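Local coordinates for protein putative metal-dependent hydrolase (Bacillus subtilis, PDB 6KNS) that binds two zinc ions in a metallo-beta-lactamase fold, carries calcium as well, and is probably a hydrolase related to the short-form tRNase Z enzymes, at residues Ser180-Ala186 with His195-Ala201. Residues are numbered along the deposited sequence; the frame is centred on the assembly and turned at random.
Sequences SECNFYA and HMNSLEA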
ATOM      1  N   SER A 180      15.859 -13.601   7.658  1.00 21.11           N
ATOM      2  CA  SER A 180      16.404 -12.579   8.501  1.00 21.34           C
ATOM      3  C   SER A 180      16.375 -11.263   7.797  1.00 20.66           C
ATOM      4  O   SER A 180      16.770 -11.150   6.645  1.00 20.63           O
ATOM      5  CB  SER A 180      17.860 -12.857   8.859  1.00 22.18           C
ATOM      6  OG  SER A 180      18.330 -11.857   9.745  1.00 21.22           O
ATOM      7  N   GLU A 181      15.917 -10.263   8.527  1.00 21.19           N
ATOM      8  CA  GLU A 181      16.056  -8.905   8.111  1.00 21.36           C
ATOM      9  C   GLU A 181      17.564  -8.653   7.922  1.00 21.95           C
ATOM     10  O   GLU A 181      18.411  -9.293   8.565  1.00 22.10           O
ATOM     11  CB  GLU A 181      15.392  -7.969   9.131  1.00 21.35           C
ATOM     12  CG  GLU A 181      16.167  -7.636  10.396  1.00 23.28           C
ATOM     13  CD  GLU A 181      16.404  -6.127  10.499  1.00 25.23           C
ATOM     14  OE1 GLU A 181      17.404  -5.625   9.913  1.00 25.46           O
ATOM     15  OE2 GLU A 181      15.558  -5.449  11.133  1.00 23.75           O
ATOM     16  N   CYS A 182      17.882  -7.766   6.997  1.00 21.51           N
ATOM     17  CA  CYS A 182      19.246  -7.419   6.733  1.00 22.21           C
ATOM     18  C   CYS A 182      19.291  -6.036   6.132  1.00 21.68           C
ATOM     19  O   CYS A 182      19.675  -5.868   4.998  1.00 22.69           O
ATOM     20  CB  CYS A 182      19.815  -8.466   5.779  1.00 23.10           C
ATOM     21  SG  CYS A 182      21.570  -8.364   5.500  1.00 27.96           S
ATOM     22  N   ASN A 183      18.902  -5.037   6.897  1.00 21.02           N
ATOM     23  CA  ASN A 183      18.731  -3.695   6.369  1.00 20.93           C
ATOM     24  C   ASN A 183      20.064  -2.948   6.196  1.00 21.77           C
ATOM     25  O   ASN A 183      20.074  -1.909   5.570  1.00 20.84           O
ATOM     26  CB  ASN A 183      17.799  -2.889   7.291  1.00 20.25           C
ATOM     27  CG  ASN A 183      16.920  -1.889   6.517  1.00 22.78           C
ATOM     28  OD1 ASN A 183      17.369  -1.233   5.567  1.00 26.16           O
ATOM     29  ND2 ASN A 183      15.686  -1.802   6.892  1.00 20.05           N
ATOM     30  N   PHE A 184      21.161  -3.470   6.769  1.00 21.99           N
ATOM     31  CA  PHE A 184      22.480  -2.815   6.746  1.00 23.19           C
ATOM     32  C   PHE A 184      23.610  -3.714   6.255  1.00 23.90           C
ATOM     33  O   PHE A 184      23.519  -4.929   6.387  1.00 23.65           O
ATOM     34  CB  PHE A 184      22.826  -2.288   8.150  1.00 24.58           C
ATOM     35  CG  PHE A 184      22.022  -1.086   8.550  1.00 24.90           C
ATOM     36  CD1 PHE A 184      22.517   0.172   8.383  1.00 29.92           C
ATOM     37  CD2 PHE A 184      20.761  -1.226   9.081  1.00 27.04           C
ATOM     38  CE1 PHE A 184      21.751   1.304   8.749  1.00 31.75           C
ATOM     39  CE2 PHE A 184      19.987  -0.120   9.432  1.00 26.34           C
ATOM     40  CZ  PHE A 184      20.482   1.136   9.281  1.00 28.82           C
ATOM     41  N   TYR A 185      24.668  -3.102   5.692  1.00 24.42           N
ATOM     42  CA  TYR A 185      25.839  -3.810   5.163  1.00 24.92           C
ATOM     43  C   TYR A 185      26.822  -4.097   6.295  1.00 26.28           C
ATOM     44  O   TYR A 185      26.699  -3.549   7.388  1.00 26.32           O
ATOM     45  CB  TYR A 185      26.511  -2.993   4.031  1.00 25.17           C
ATOM     46  CG  TYR A 185      25.625  -2.910   2.786  1.00 23.62           C
ATOM     47  CD1 TYR A 185      24.664  -1.907   2.635  1.00 22.84           C
ATOM     48  CD2 TYR A 185      25.685  -3.898   1.803  1.00 24.55           C
ATOM     49  CE1 TYR A 185      23.836  -1.857   1.496  1.00 21.42           C
ATOM     50  CE2 TYR A 185      24.868  -3.868   0.673  1.00 24.45           C
ATOM     51  CZ  TYR A 185      23.928  -2.853   0.539  1.00 23.06           C
ATOM     52  OH  TYR A 185      23.142  -2.818  -0.573  1.00 20.97           O
ATOM     53  N   ALA A 186      27.809  -4.940   6.012  1.00 27.34           N
ATOM     54  CA  ALA A 186      28.725  -5.490   7.020  1.00 28.01           C
ATOM     55  C   ALA A 186      29.488  -4.421   7.755  1.00 29.61           C
ATOM     56  O   ALA A 186      29.796  -4.587   8.926  1.00 29.39           O
ATOM     57  CB  ALA A 186      29.725  -6.491   6.365  1.00 28.86           C
ATOM     58  N   HIS A 195      17.846  -2.576  13.623  1.00 23.70           N
ATOM     59  CA  HIS A 195      18.058  -3.483  12.487  1.00 23.42           C
ATOM     60  C   HIS A 195      19.380  -4.241  12.577  1.00 23.65           C
ATOM     61  O   HIS A 195      20.243  -3.946  13.397  1.00 23.83           O
ATOM     62  CB  HIS A 195      18.001  -2.721  11.161  1.00 22.93           C
ATOM     63  CG  HIS A 195      16.661  -2.148  10.845  1.00 21.61           C
ATOM     64  ND1 HIS A 195      15.511  -2.914  10.772  1.00 20.53           N
ATOM     65  CD2 HIS A 195      16.288  -0.876  10.557  1.00 22.14           C
ATOM     66  CE1 HIS A 195      14.492  -2.135  10.451  1.00 20.14           C
ATOM     67  NE2 HIS A 195      14.931  -0.892  10.348  1.00 20.09           N
ATOM     68  N   MET A 196      19.526  -5.230  11.711  1.00 23.83           N
ATOM     69  CA  MET A 196      20.753  -6.029  11.636  1.00 24.19           C
ATOM     70  C   MET A 196      21.507  -5.841  10.323  1.00 24.17           C
ATOM     71  O   MET A 196      20.948  -5.365   9.340  1.00 22.57           O
ATOM     72  CB  MET A 196      20.398  -7.508  11.811  1.00 24.07           C
ATOM     73  CG  MET A 196      20.233  -7.896  13.295  1.00 25.70           C
ATOM     74  SD  MET A 196      20.030  -9.665  13.541  1.00 25.24           S
ATOM     75  CE  MET A 196      18.383  -9.912  12.853  1.00 21.98           C
ATOM     76  N   ASN A 197      22.786  -6.225  10.327  1.00 24.66           N
ATOM     77  CA  ASN A 197      23.553  -6.307   9.102  1.00 24.81           C
ATOM     78  C   ASN A 197      23.800  -7.768   8.665  1.00 25.51           C
ATOM     79  O   ASN A 197      23.379  -8.740   9.306  1.00 26.31           O
ATOM     80  CB  ASN A 197      24.874  -5.504   9.198  1.00 25.18           C
ATOM     81  CG  ASN A 197      25.897  -6.102  10.191  1.00 26.33           C
ATOM     82  OD1 ASN A 197      25.860  -7.289  10.554  1.00 28.07           O
ATOM     83  ND2 ASN A 197      26.826  -5.269  10.608  1.00 25.13           N
ATOM     84  N   SER A 198      24.473  -7.882   7.544  1.00 25.54           N
ATOM     85  CA  SER A 198      24.812  -9.149   6.928  1.00 26.32           C
ATOM     86  C   SER A 198      25.580 -10.099   7.844  1.00 26.49           C
ATOM     87  O   SER A 198      25.270 -11.289   7.874  1.00 27.13           O
ATOM     88  CB  SER A 198      25.609  -8.869   5.622  1.00 25.95           C
ATOM     89  OG  SER A 198      26.646  -7.904   5.871  1.00 26.94           O
ATOM     90  N   LEU A 199      26.544  -9.589   8.613  1.00 27.13           N
ATOM     91  CA  LEU A 199      27.324 -10.438   9.511  1.00 27.70           C
ATOM     92  C   LEU A 199      26.453 -11.021  10.627  1.00 27.93           C
ATOM     93  O   LEU A 199      26.615 -12.178  11.035  1.00 27.94           O
ATOM     94  CB  LEU A 199      28.499  -9.665  10.100  1.00 28.65           C
ATOM     95  CG  LEU A 199      29.455  -9.016   9.083  1.00 30.11           C
ATOM     96  CD1 LEU A 199      30.598  -8.244   9.801  1.00 29.00           C
ATOM     97  CD2 LEU A 199      30.043 -10.042   8.114  1.00 29.14           C
ATOM     98  N   GLU A 200      25.506 -10.213  11.096  1.00 27.88           N
ATOM     99  CA  GLU A 200      24.628 -10.605  12.195  1.00 27.84           C
ATOM    100  C   GLU A 200      23.614 -11.656  11.747  1.00 27.47           C
ATOM    101  O   GLU A 200      23.387 -12.663  12.446  1.00 28.75           O
ATOM    102  CB  GLU A 200      23.961  -9.374  12.792  1.00 27.06           C
ATOM    103  CG  GLU A 200      24.975  -8.540  13.625  1.00 28.82           C
ATOM    104  CD  GLU A 200      24.566  -7.086  13.856  1.00 28.62           C
ATOM    105  OE1 GLU A 200      23.758  -6.522  13.080  1.00 27.19           O
ATOM    106  OE2 GLU A 200      25.099  -6.483  14.810  1.00 30.73           O
ATOM    107  N   ALA A 201      23.040 -11.447  10.570  1.00 25.59           N
ATOM    108  CA  ALA A 201      22.167 -12.450   9.987  1.00 24.95           C
ATOM    109  C   ALA A 201      22.971 -13.756   9.833  1.00 25.16           C
ATOM    110  O   ALA A 201      22.484 -14.828  10.153  1.00 25.13           O
ATOM    111  CB  ALA A 201      21.613 -11.972   8.656  1.00 22.15           C
TER
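A buried carboxylate can fix both a histidine ring and the backbone that carries it, and Glu181 is a clear case. Its side chain leaves the end of strand 177-181 with chi1 in the p well and chi2 between wells, a bend that brings both oxygens to the 195-201 segment: OE2 accepts from His195 ND1 at 2.6 Å, and OE1 accepts from Met196 N at 2.8 Å, both nearly linear. A second bond to OE2 comes from Ser162 N. Thus oriented, the His195 ring (chi1 m) has Asn183 CB over its face, while Phe184, also m, brings CE2 to 3.7 Å from His195 CB.

Beyond this point the backbones meet directly. Phe184 N donates to Met196 O (3.2 Å), and Ser198 N makes a weak bond to Phe184 O (3.3 Å). Asn197, with chi1 in p, turns OD1 back to accept from Glu200 N at 3.0 Å, while its ND2 is hydrogen-bonded to Gln188 O in the connecting loop; Glu200 OE1 in turn accepts from Asn197 N at 2.9 Å, closing a capping box at the start of helix 198-208. Ser198 OG is hydrogen-bonded to Glu230, and Ala201 CB packs 3.5 Å from Ser180 OG.

The contact thus belongs to a beta-alpha-beta unit of the metallo-beta-lactamase fold, where loops following the strands line the active site: the His195 side chain lies about 5 Å from a bound zinc and packs against the ligands His140, Asp161 and His217.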